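Local atomic coordinates of histidinol dehydrogenase (Elizabethkingia anophelis NUHP1, PDB entry 6AN0), a protein that probably catalyses, with a bound zinc ion, the two successive NAD-dependent oxidations that turn L-histidinol into L-histidine, the last step of histidine biosynthesis. Residues D61-L65 with P164-G169; A78-V82 with P173-Y177; I87-Q91 with Y177-L181; A93-E98 with L145-I149; A257-L261 with Q288-L293. One frame throughout, in Å; residues are numbered along the deposited sequence.

Contact 1: D61-L65 with P164-G169; sequences DKAYL and PPDESG
Two loops pack here at the periphery of one alpha/beta domain: D61-L65, leaving helix 50-61, lies against P164-G169, the loop leaving parallel strand 158-163, which ends in a type I beta turn, D166 to G169. K62 departs from the helix with positive phi (57/35); A63 and L65 then run extended. In the other loop P165 is also extended, and the turn is closed by G169 N to D166 O at 2.9 Å; D166 (chi1 p) adds an Asx turn, its OD1 accepting from S168 N at 2.9 Å. A63 and E167 are nearest, CA to CA 4.8 Å. A63 CB sits 3.5 Å from D166 O and 4.2 Å from P165 CG. L65 (m, t) brings CD2 to 4.1 Å from G169 CA, and K62 CB lies 3.7 Å from E167 CD while K62 NZ turns back to K59. The P164 side chain is about 4 Å from that of Y132, and that of D61 about 4 Å from Q194, both predicted NAD-binding residues. One water bridges the backbones, donating to D61 O at 2.7 Å and to P165 O at 3.0 Å.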
# COMPACT_ATOMS: atom_id res chain seq x y z
N ASP A 61 -5.28 9.70 -30.00
CA ASP A 61 -4.53 8.67 -30.71
C ASP A 61 -4.68 8.76 -32.22
O ASP A 61 -3.98 8.05 -32.94
CB ASP A 61 -4.94 7.28 -30.22
CG ASP A 61 -4.71 7.09 -28.73
OD1 ASP A 61 -3.67 7.58 -28.22
OD2 ASP A 61 -5.56 6.48 -28.07
N LYS A 62 -5.58 9.62 -32.71
CA LYS A 62 -5.86 9.77 -34.14
C LYS A 62 -6.28 8.45 -34.77
O LYS A 62 -5.96 8.18 -35.93
CB LYS A 62 -4.66 10.36 -34.89
CG LYS A 62 -4.03 11.57 -34.26
CD LYS A 62 -5.04 12.68 -34.05
CE LYS A 62 -4.34 13.95 -33.60
NZ LYS A 62 -5.30 15.01 -33.21
N ALA A 63 -7.01 7.63 -34.03
CA ALA A 63 -7.56 6.39 -34.54
C ALA A 63 -9.05 6.36 -34.25
O ALA A 63 -9.46 6.56 -33.11
CB ALA A 63 -6.87 5.17 -33.91
N TYR A 64 -9.85 6.13 -35.28
CA TYR A 64 -11.30 6.02 -35.14
C TYR A 64 -11.61 4.52 -35.08
O TYR A 64 -11.61 3.84 -36.11
CB TYR A 64 -12.01 6.71 -36.30
CG TYR A 64 -13.48 7.00 -36.09
CD1 TYR A 64 -14.22 6.34 -35.11
CD2 TYR A 64 -14.15 7.94 -36.89
CE1 TYR A 64 -15.57 6.61 -34.93
CE2 TYR A 64 -15.49 8.21 -36.71
CZ TYR A 64 -16.20 7.54 -35.73
OH TYR A 64 -17.53 7.81 -35.55
N LEU A 65 -11.85 4.01 -33.88
CA LEU A 65 -12.07 2.59 -33.70
C LEU A 65 -13.55 2.24 -33.83
O LEU A 65 -14.43 3.04 -33.52
CB LEU A 65 -11.57 2.13 -32.34
CG LEU A 65 -10.09 2.25 -32.03
CD1 LEU A 65 -9.86 1.77 -30.61
CD2 LEU A 65 -9.30 1.43 -33.04
N PRO A 164 -2.67 2.05 -25.76
CA PRO A 164 -3.29 2.86 -26.83
C PRO A 164 -2.90 2.38 -28.21
O PRO A 164 -1.77 1.92 -28.42
CB PRO A 164 -2.77 4.27 -26.55
CG PRO A 164 -1.52 4.07 -25.76
CD PRO A 164 -1.74 2.84 -24.93
N PRO A 165 -3.80 2.48 -29.18
CA PRO A 165 -3.47 2.11 -30.56
C PRO A 165 -2.62 3.17 -31.25
O PRO A 165 -2.58 4.34 -30.86
CB PRO A 165 -4.85 2.02 -31.23
CG PRO A 165 -5.66 3.06 -30.49
CD PRO A 165 -5.20 2.93 -29.05
N ASP A 166 -1.95 2.73 -32.31
CA ASP A 166 -1.34 3.71 -33.20
C ASP A 166 -2.42 4.27 -34.13
O ASP A 166 -3.60 3.94 -34.01
CB ASP A 166 -0.15 3.09 -33.94
CG ASP A 166 -0.53 1.99 -34.93
OD1 ASP A 166 -1.72 1.84 -35.30
OD2 ASP A 166 0.39 1.28 -35.38
N GLU A 167 -2.02 5.13 -35.07
CA GLU A 167 -3.02 5.81 -35.90
C GLU A 167 -3.76 4.85 -36.82
O GLU A 167 -4.82 5.21 -37.34
CB GLU A 167 -2.36 6.93 -36.71
CG GLU A 167 -1.65 7.95 -35.83
CD GLU A 167 -1.51 9.32 -36.48
OE1 GLU A 167 -2.03 9.51 -37.60
OE2 GLU A 167 -0.89 10.21 -35.86
N SER A 168 -3.25 3.64 -37.02
CA SER A 168 -3.93 2.65 -37.83
C SER A 168 -4.79 1.71 -37.00
O SER A 168 -5.37 0.77 -37.55
CB SER A 168 -2.91 1.85 -38.64
OG SER A 168 -2.11 2.71 -39.42
N GLY A 169 -4.89 1.95 -35.69
CA GLY A 169 -5.66 1.10 -34.80
C GLY A 169 -4.94 -0.12 -34.25
O GLY A 169 -5.58 -0.95 -33.60
O HOH W 1 -1.73 7.00 -31.88

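Contact 2: A78-V82 with P173-Y177; sequences AIALV and PAILY
The end of helix 72-79 and the turn that follows form a shallow hollow over the first turn of helix 173-181. A78 and I79 are helical; a type I turn from I79 to V82 (V82 N to I79 O 3.3 Å) then swings the chain round so that V82 faces helix 173-181 again. P173 fills the hollow: its CB is 3.9 Å from A78 CB, 4.0 Å from L81 CB and 4.3 Å from V82 CG2. The alpha carbons of A78 and P173 are 4.3 Å apart, a close approach that the small A78 allows, and A78 CB also meets L176 CB at 3.7 Å. Here a helix end and its turn pack on a helix at the outside of an alpha/beta domain, with helix 173-181 linking parallel strands 158-163 and 186-189. Y177 (chi1 t) makes the second bump, between I79 and V82: I79 CG1 approaches the ring edge at CD2, 4.1 Å away, while V82 (chi1 t) sets CG2 3.7 Å from Y177 CB and 4.0 Å from P173 O.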
# COMPACT_ATOMS: atom_id res chain seq x y z
N ALA A 78 -0.55 -11.05 -34.30
CA ALA A 78 0.60 -10.58 -33.55
C ALA A 78 1.58 -11.72 -33.25
O ALA A 78 2.80 -11.55 -33.36
CB ALA A 78 0.13 -9.91 -32.26
N ILE A 79 1.07 -12.90 -32.86
CA ILE A 79 1.95 -14.02 -32.54
C ILE A 79 2.86 -14.35 -33.71
O ILE A 79 4.05 -14.62 -33.54
CB ILE A 79 1.12 -15.25 -32.10
CG1 ILE A 79 0.43 -15.00 -30.75
CG2 ILE A 79 1.99 -16.49 -32.04
CD1 ILE A 79 -0.54 -16.09 -30.35
N ALA A 80 2.32 -14.32 -34.93
CA ALA A 80 3.10 -14.67 -36.12
C ALA A 80 4.12 -13.60 -36.48
O ALA A 80 4.98 -13.86 -37.34
CB ALA A 80 2.16 -14.92 -37.30
N LEU A 81 4.06 -12.42 -35.88
CA LEU A 81 5.01 -11.35 -36.15
C LEU A 81 6.13 -11.28 -35.12
O LEU A 81 6.94 -10.35 -35.17
CB LEU A 81 4.29 -10.00 -36.21
CG LEU A 81 3.23 -9.80 -37.29
CD1 LEU A 81 2.39 -8.57 -36.96
CD2 LEU A 81 3.86 -9.67 -38.66
N VAL A 82 6.19 -12.22 -34.19
CA VAL A 82 7.24 -12.24 -33.17
C VAL A 82 8.22 -13.35 -33.53
O VAL A 82 7.82 -14.50 -33.73
CB VAL A 82 6.66 -12.45 -31.77
CG1 VAL A 82 7.78 -12.40 -30.74
CG2 VAL A 82 5.59 -11.40 -31.48
N PRO A 173 2.98 -5.90 -31.81
CA PRO A 173 2.80 -7.36 -31.67
C PRO A 173 3.45 -7.95 -30.43
O PRO A 173 2.93 -8.94 -29.90
CB PRO A 173 3.44 -7.92 -32.95
CG PRO A 173 4.21 -6.78 -33.56
CD PRO A 173 3.49 -5.54 -33.15
N ALA A 174 4.58 -7.40 -29.97
CA ALA A 174 5.21 -7.94 -28.77
C ALA A 174 4.36 -7.75 -27.53
O ALA A 174 4.39 -8.60 -26.61
CB ALA A 174 6.59 -7.31 -28.56
N ILE A 175 3.60 -6.66 -27.44
CA ILE A 175 2.70 -6.48 -26.31
C ILE A 175 1.62 -7.55 -26.32
O ILE A 175 1.34 -8.18 -25.29
CB ILE A 175 2.08 -5.07 -26.32
CG1 ILE A 175 3.13 -4.01 -26.02
CG2 ILE A 175 0.91 -4.99 -25.31
CD1 ILE A 175 2.59 -2.58 -26.12
N LEU A 176 0.98 -7.75 -27.47
CA LEU A 176 -0.12 -8.71 -27.55
C LEU A 176 0.38 -10.13 -27.33
O LEU A 176 -0.25 -10.92 -26.61
CB LEU A 176 -0.84 -8.59 -28.90
CG LEU A 176 -1.49 -7.23 -29.18
CD1 LEU A 176 -2.14 -7.22 -30.56
CD2 LEU A 176 -2.52 -6.90 -28.10
N TYR A 177 1.51 -10.48 -27.96
CA TYR A 177 2.10 -11.80 -27.75
C TYR A 177 2.35 -12.05 -26.27
O TYR A 177 1.97 -13.10 -25.72
CB TYR A 177 3.41 -11.95 -28.54
CG TYR A 177 4.16 -13.18 -28.09
CD1 TYR A 177 5.17 -13.12 -27.12
CD2 TYR A 177 3.80 -14.43 -28.57
CE1 TYR A 177 5.82 -14.27 -26.68
CE2 TYR A 177 4.44 -15.58 -28.13
CZ TYR A 177 5.44 -15.50 -27.19
OH TYR A 177 6.06 -16.66 -26.78

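Contact 3: I87-Q91 with Y177-L181; sequences IQAIQ and YTANL
Helix 84-102 crosses helix 173-181 at -48° through I87-Q91 and Y177-L181, the axes of these segments approaching to 11.4 Å. That wide spacing is bridged by long side chains, and the nearest alpha carbons, those of I90 and T178, are 7.6 Å apart. I87 (m, t) comes first, meeting the outer end of the Y177 ring: its CG2 is 3.3 Å from Y177 OH and its CG1 3.7 Å from Y177 CZ. The ring reaches across because Y177 takes chi1 t with chi2 near -95°. One turn on, I90 (m, t) has its CA-to-CB bond directed toward the partner helix. Its CD1 lies 4.0 Å from Y177 CD1 and 3.6 Å from T178 OG1, a hydroxyl hydrogen-bonded to A174 O of its own helix, while its CG2 touches L181 CD2 at 3.8 Å; L181 is t, p. Exposed Q91 closes the row. Its OE1 stands 4.0 Å from L181 CD1, and a water donates to Q91 OE1 at 3.2 Å and is hydrogen-bonded to Y177 OH at 2.6 Å. L145 and V144 of helix 142-154 flank I90 and T178. Helix 84-102 thus packs on the crossover helix, 173-181, of a beta-alpha-beta unit between parallel strands 158-163 and 186-189.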
# COMPACT_ATOMS: atom_id res chain seq x y z
N ILE A 87 10.73 -14.92 -28.89
CA ILE A 87 9.83 -15.81 -28.15
C ILE A 87 10.61 -16.57 -27.07
O ILE A 87 10.17 -16.67 -25.91
CB ILE A 87 9.13 -16.78 -29.11
CG1 ILE A 87 7.97 -16.07 -29.83
CG2 ILE A 87 8.66 -18.03 -28.38
CD1 ILE A 87 7.27 -16.95 -30.85
N GLN A 88 11.76 -17.11 -27.44
CA GLN A 88 12.57 -17.86 -26.49
C GLN A 88 13.05 -16.97 -25.34
O GLN A 88 13.06 -17.38 -24.18
CB GLN A 88 13.75 -18.49 -27.22
CG GLN A 88 14.77 -19.19 -26.35
CD GLN A 88 15.80 -19.93 -27.18
OE1 GLN A 88 15.48 -20.90 -27.88
NE2 GLN A 88 17.04 -19.46 -27.15
N ALA A 89 13.46 -15.74 -25.66
CA ALA A 89 13.92 -14.81 -24.63
C ALA A 89 12.79 -14.43 -23.68
O ALA A 89 12.99 -14.36 -22.46
CB ALA A 89 14.53 -13.57 -25.28
N ILE A 90 11.60 -14.16 -24.23
CA ILE A 90 10.48 -13.77 -23.38
C ILE A 90 10.08 -14.92 -22.46
O ILE A 90 9.76 -14.71 -21.29
CB ILE A 90 9.30 -13.29 -24.24
CG1 ILE A 90 9.68 -11.98 -24.95
CG2 ILE A 90 8.05 -13.09 -23.39
CD1 ILE A 90 8.61 -11.43 -25.88
N GLN A 91 10.11 -16.15 -22.97
CA GLN A 91 9.78 -17.30 -22.13
C GLN A 91 10.82 -17.50 -21.03
O GLN A 91 10.47 -17.86 -19.90
CB GLN A 91 9.64 -18.55 -23.00
CG GLN A 91 8.49 -18.41 -23.98
CD GLN A 91 8.10 -19.70 -24.66
OE1 GLN A 91 6.93 -19.93 -24.95
NE2 GLN A 91 9.09 -20.54 -24.94
N TYR A 177 1.51 -10.48 -27.96
CA TYR A 177 2.10 -11.80 -27.75
C TYR A 177 2.35 -12.05 -26.27
O TYR A 177 1.97 -13.10 -25.72
CB TYR A 177 3.41 -11.95 -28.54
CG TYR A 177 4.16 -13.18 -28.09
CD1 TYR A 177 5.17 -13.12 -27.12
CD2 TYR A 177 3.80 -14.43 -28.57
CE1 TYR A 177 5.82 -14.27 -26.68
CE2 TYR A 177 4.44 -15.58 -28.13
CZ TYR A 177 5.44 -15.50 -27.19
OH TYR A 177 6.06 -16.66 -26.78
N THR A 178 3.01 -11.09 -25.60
CA THR A 178 3.40 -11.27 -24.20
C THR A 178 2.18 -11.33 -23.28
O THR A 178 2.15 -12.15 -22.36
CB THR A 178 4.35 -10.15 -23.78
OG1 THR A 178 5.47 -10.11 -24.69
CG2 THR A 178 4.87 -10.41 -22.39
N ALA A 179 1.17 -10.48 -23.51
CA ALA A 179 -0.02 -10.56 -22.67
C ALA A 179 -0.75 -11.88 -22.88
O ALA A 179 -1.18 -12.52 -21.91
CB ALA A 179 -0.96 -9.39 -22.95
N ASN A 180 -0.87 -12.32 -24.13
CA ASN A 180 -1.54 -13.59 -24.40
C ASN A 180 -0.78 -14.76 -23.81
O ASN A 180 -1.39 -15.71 -23.30
CB ASN A 180 -1.74 -13.77 -25.91
CG ASN A 180 -2.43 -15.07 -26.24
OD1 ASN A 180 -1.80 -16.05 -26.64
ND2 ASN A 180 -3.74 -15.09 -26.05
N LEU A 181 0.56 -14.70 -23.85
CA LEU A 181 1.40 -15.77 -23.30
C LEU A 181 1.07 -16.06 -21.84
O LEU A 181 1.00 -17.22 -21.42
CB LEU A 181 2.88 -15.38 -23.41
CG LEU A 181 3.91 -16.33 -22.78
CD1 LEU A 181 3.92 -17.69 -23.49
CD2 LEU A 181 5.31 -15.71 -22.78
O HOH W 2 4.83 -18.97 -27.17

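Contact 4: A93-E98 with L145-I149; sequences AASNIE and LMLGI. With EDO (1,2-ethanediol), chain C.
Helix 142-154, the crossover between parallel strands 117-132 and 158-163 of the mixed sheet, packs here on helix 84-102, near the zinc site. The axes of A93-E98 and L145-I149 cross at -52°, 10.0 Å apart at closest, with CA pairs A94-L145 at 6.3 Å and E98-I149 at 6.2 Å. I97 (m, t) projects between L145 and M146: its CD1 is 3.8 Å from L145 CB and 3.6 Å from M146 CE. L145 (m, t) sets CD1 3.9 Å from A93 CB and CD2 4.0 Å from A94 CB. I149 (m, t) places CD1 3.8 Å from both A94 CB and I97 CG2, and CG2 3.7 Å from E98 CA. M146 leaves its backbone pointing away, then turns CE back to I97; its side chain lies about 6 Å from that of D364, a zinc ligand. On the solvent side E98 OE2 accepts a weak 3.4 Å hydrogen bond from O1 of 1,2-ethanediol, probably a crystallisation additive. Across the helices themselves contact is apolar, so cohesion rests on shape and burial.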
# COMPACT_ATOMS: atom_id res chain seq x y z
N ALA A 93 12.58 -15.08 -19.62
CA ALA A 93 12.28 -14.04 -18.63
C ALA A 93 11.04 -14.41 -17.81
O ALA A 93 11.05 -14.29 -16.58
CB ALA A 93 12.08 -12.70 -19.33
N ALA A 94 9.97 -14.86 -18.47
CA ALA A 94 8.74 -15.18 -17.75
C ALA A 94 8.97 -16.27 -16.72
O ALA A 94 8.42 -16.22 -15.61
CB ALA A 94 7.65 -15.61 -18.74
N SER A 95 9.78 -17.27 -17.06
CA SER A 95 10.04 -18.36 -16.12
C SER A 95 10.74 -17.84 -14.87
O SER A 95 10.39 -18.24 -13.75
CB SER A 95 10.86 -19.45 -16.80
OG SER A 95 10.04 -20.24 -17.64
N ASN A 96 11.72 -16.96 -15.03
CA ASN A 96 12.46 -16.44 -13.89
C ASN A 96 11.59 -15.53 -13.03
O ASN A 96 11.64 -15.61 -11.79
CB ASN A 96 13.70 -15.68 -14.36
CG ASN A 96 14.77 -16.60 -14.89
OD1 ASN A 96 14.76 -17.78 -14.59
ND2 ASN A 96 15.68 -16.06 -15.69
N ILE A 97 10.82 -14.65 -13.67
CA ILE A 97 9.88 -13.81 -12.94
C ILE A 97 8.86 -14.66 -12.18
O ILE A 97 8.55 -14.40 -11.01
CB ILE A 97 9.20 -12.82 -13.92
CG1 ILE A 97 10.22 -11.82 -14.46
CG2 ILE A 97 8.02 -12.10 -13.24
CD1 ILE A 97 9.79 -11.12 -15.77
N GLU A 98 8.32 -15.69 -12.84
CA GLU A 98 7.33 -16.54 -12.18
C GLU A 98 7.95 -17.25 -10.98
O GLU A 98 7.34 -17.32 -9.91
CB GLU A 98 6.76 -17.56 -13.16
CG GLU A 98 5.60 -18.37 -12.56
CD GLU A 98 4.96 -19.33 -13.56
OE1 GLU A 98 5.55 -19.55 -14.64
OE2 GLU A 98 3.86 -19.85 -13.27
N LEU A 145 5.03 -8.66 -18.45
CA LEU A 145 5.46 -9.78 -17.61
C LEU A 145 5.49 -9.39 -16.14
O LEU A 145 5.06 -10.16 -15.27
CB LEU A 145 6.84 -10.28 -18.03
CG LEU A 145 6.98 -10.89 -19.43
CD1 LEU A 145 8.43 -11.28 -19.69
CD2 LEU A 145 6.04 -12.09 -19.57
N MET A 146 6.03 -8.20 -15.84
CA MET A 146 6.26 -7.79 -14.45
C MET A 146 4.95 -7.63 -13.67
O MET A 146 4.94 -7.80 -12.44
CB MET A 146 7.03 -6.47 -14.41
CG MET A 146 8.44 -6.53 -14.98
SD MET A 146 9.51 -7.61 -14.00
CE MET A 146 10.95 -7.78 -15.08
N LEU A 147 3.88 -7.23 -14.34
CA LEU A 147 2.61 -6.99 -13.67
C LEU A 147 1.63 -8.14 -13.87
O LEU A 147 0.89 -8.48 -12.93
CB LEU A 147 1.97 -5.69 -14.17
CG LEU A 147 2.87 -4.47 -13.99
CD1 LEU A 147 2.20 -3.23 -14.58
CD2 LEU A 147 3.23 -4.22 -12.52
N GLY A 148 1.66 -8.76 -15.04
CA GLY A 148 0.72 -9.85 -15.32
C GLY A 148 1.05 -11.13 -14.57
O GLY A 148 0.15 -11.86 -14.14
N ILE A 149 2.33 -11.43 -14.40
CA ILE A 149 2.70 -12.73 -13.81
C ILE A 149 2.31 -12.77 -12.33
O ILE A 149 1.69 -13.76 -11.90
CB ILE A 149 4.19 -13.05 -14.04
CG1 ILE A 149 4.42 -13.45 -15.50
CG2 ILE A 149 4.66 -14.20 -13.11
CD1 ILE A 149 5.88 -13.75 -15.88
C1 EDO C . 2.08 -17.22 -15.25
O1 EDO C . 1.46 -17.60 -14.01
C2 EDO C . 1.04 -16.64 -16.20
O2 EDO C . 0.20 -17.68 -16.74

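Contact 5: A257-L261 with Q288-L293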
# COMPACT_ATOMS: atom_id res chain seq x y z
N ALA A 257 30.10 2.80 -16.62
CA ALA A 257 29.62 3.74 -17.64
C ALA A 257 28.43 3.18 -18.41
O ALA A 257 27.45 3.89 -18.66
CB ALA A 257 30.76 4.08 -18.59
N ALA A 258 28.50 1.90 -18.79
CA ALA A 258 27.39 1.28 -19.52
C ALA A 258 26.13 1.24 -18.67
O ALA A 258 25.02 1.45 -19.19
CB ALA A 258 27.79 -0.13 -19.97
N ASP A 259 26.26 0.97 -17.37
CA ASP A 259 25.10 0.96 -16.48
C ASP A 259 24.46 2.34 -16.39
O ASP A 259 23.23 2.48 -16.50
CB ASP A 259 25.50 0.45 -15.10
CG ASP A 259 25.91 -1.02 -15.12
OD1 ASP A 259 25.44 -1.74 -16.03
OD2 ASP A 259 26.68 -1.46 -14.24
N LEU A 260 25.28 3.38 -16.18
CA LEU A 260 24.77 4.75 -16.17
C LEU A 260 24.04 5.07 -17.46
O LEU A 260 22.95 5.65 -17.45
CB LEU A 260 25.91 5.74 -15.95
CG LEU A 260 26.66 5.66 -14.62
CD1 LEU A 260 27.82 6.65 -14.66
CD2 LEU A 260 25.71 5.96 -13.46
N LEU A 261 24.65 4.73 -18.60
CA LEU A 261 24.03 5.08 -19.87
C LEU A 261 22.77 4.27 -20.12
O LEU A 261 21.85 4.75 -20.80
CB LEU A 261 25.03 4.90 -21.01
CG LEU A 261 26.12 5.98 -21.01
CD1 LEU A 261 27.22 5.66 -21.99
CD2 LEU A 261 25.51 7.34 -21.35
N GLN A 288 34.78 6.70 -20.12
CA GLN A 288 34.01 5.64 -20.74
C GLN A 288 32.61 6.13 -21.12
O GLN A 288 32.08 5.75 -22.17
CB GLN A 288 33.91 4.44 -19.79
CG GLN A 288 35.17 3.57 -19.75
CD GLN A 288 35.32 2.68 -20.97
OE1 GLN A 288 34.39 2.53 -21.77
NE2 GLN A 288 36.50 2.09 -21.13
N VAL A 289 32.00 6.96 -20.27
CA VAL A 289 30.68 7.51 -20.59
C VAL A 289 30.75 8.31 -21.88
O VAL A 289 29.91 8.15 -22.77
CB VAL A 289 30.16 8.37 -19.43
CG1 VAL A 289 28.95 9.21 -19.89
CG2 VAL A 289 29.78 7.51 -18.24
N GLU A 290 31.75 9.18 -21.99
CA GLU A 290 31.86 10.02 -23.18
C GLU A 290 32.04 9.17 -24.43
O GLU A 290 31.39 9.41 -25.46
CB GLU A 290 33.03 11.01 -23.04
CG GLU A 290 32.80 12.09 -21.99
CD GLU A 290 31.44 12.76 -22.12
OE1 GLU A 290 30.65 12.71 -21.15
OE2 GLU A 290 31.15 13.33 -23.19
N ASN A 291 32.93 8.17 -24.37
CA ASN A 291 33.19 7.33 -25.53
C ASN A 291 31.97 6.48 -25.89
O ASN A 291 31.61 6.38 -27.07
CB ASN A 291 34.40 6.44 -25.28
CG ASN A 291 35.70 7.21 -25.32
OD1 ASN A 291 35.74 8.34 -25.81
ND2 ASN A 291 36.77 6.60 -24.82
N GLN A 292 31.33 5.86 -24.90
CA GLN A 292 30.17 5.03 -25.18
C GLN A 292 28.97 5.85 -25.64
O GLN A 292 28.18 5.37 -26.46
CB GLN A 292 29.78 4.21 -23.95
CG GLN A 292 30.80 3.15 -23.58
CD GLN A 292 30.36 2.32 -22.39
OE1 GLN A 292 29.17 2.06 -22.22
NE2 GLN A 292 31.31 1.92 -21.55
N LEU A 293 28.82 7.08 -25.14
CA LEU A 293 27.69 7.91 -25.52
C LEU A 293 27.63 8.12 -27.03
O LEU A 293 26.54 8.14 -27.61
CB LEU A 293 27.76 9.26 -24.79
CG LEU A 293 26.65 10.26 -25.09
CD1 LEU A 293 25.30 9.67 -24.73
CD2 LEU A 293 26.88 11.55 -24.32
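Both segments are regular helix, A257-L261 from helix 253-264 and Q288-L293 from the end of helix 279-293. Their axes come within 9.2 Å and cross at -59°. The closest backbone approach is at A257 and V289, CA to CA 4.9 Å, where an alanine lets the helices nearly touch. A257 CB sits 3.4 Å from Q288 CB and 3.6 Å from V289 CG2. L261 (m, t), one turn later, lies over the partner helix: CD1 is 3.5 Å from Q292 CB and 3.7 Å from V289 O, and CD2 is 4.1 Å from L293 CD1. L260 adds a looser touch, CD1 to V289 CG2 at 4.2 Å. Both helices flank the parallel six-stranded sheet: helix 253-264 is the crossover from strand 242-247 to 271-276, and helix 279-293, with 299-307, leads on from 271-276 to 310-313. Q292 lays its amide along the alanine face, with OE1 3.4 Å from A258 CB. Its NE2 donates to Q288 OE1 at 3.1 Å and also to E254 O on the first helix. D259 points away and forms a salt bridge with R430 of the second subunit. Between the two segments the contact is thus carried by apolar packing, while the NE2 of the buried Q292 amide is satisfied by Q288 and by E254 of the facing helix, so its burial there leaves this donor group paired.

Contacts 2, 3 and 4 form a continuous run of helix packing. Contacts 2 and 3, centres 8 Å apart, share Y177 and touch where V82 CG1 meets I87 CG1 at 3.8 Å; contacts 3 and 4, centres 10 Å apart, both use helix 84-102 and meet at T178 CG2 and L145 CD2, 3.5 Å apart. The centre of contact 1 is 18 Å from that of contact 2, beside the predicted NAD-binding residues Y132 and Q194. Contact 5 stands apart on the other sheet, its centre 29 Å from that of contact 4. The zinc ion bound by H266 and D364 lies about 10 Å from the M146 side chain of contact 4 and about 11 Å from that of L261 in contact 5.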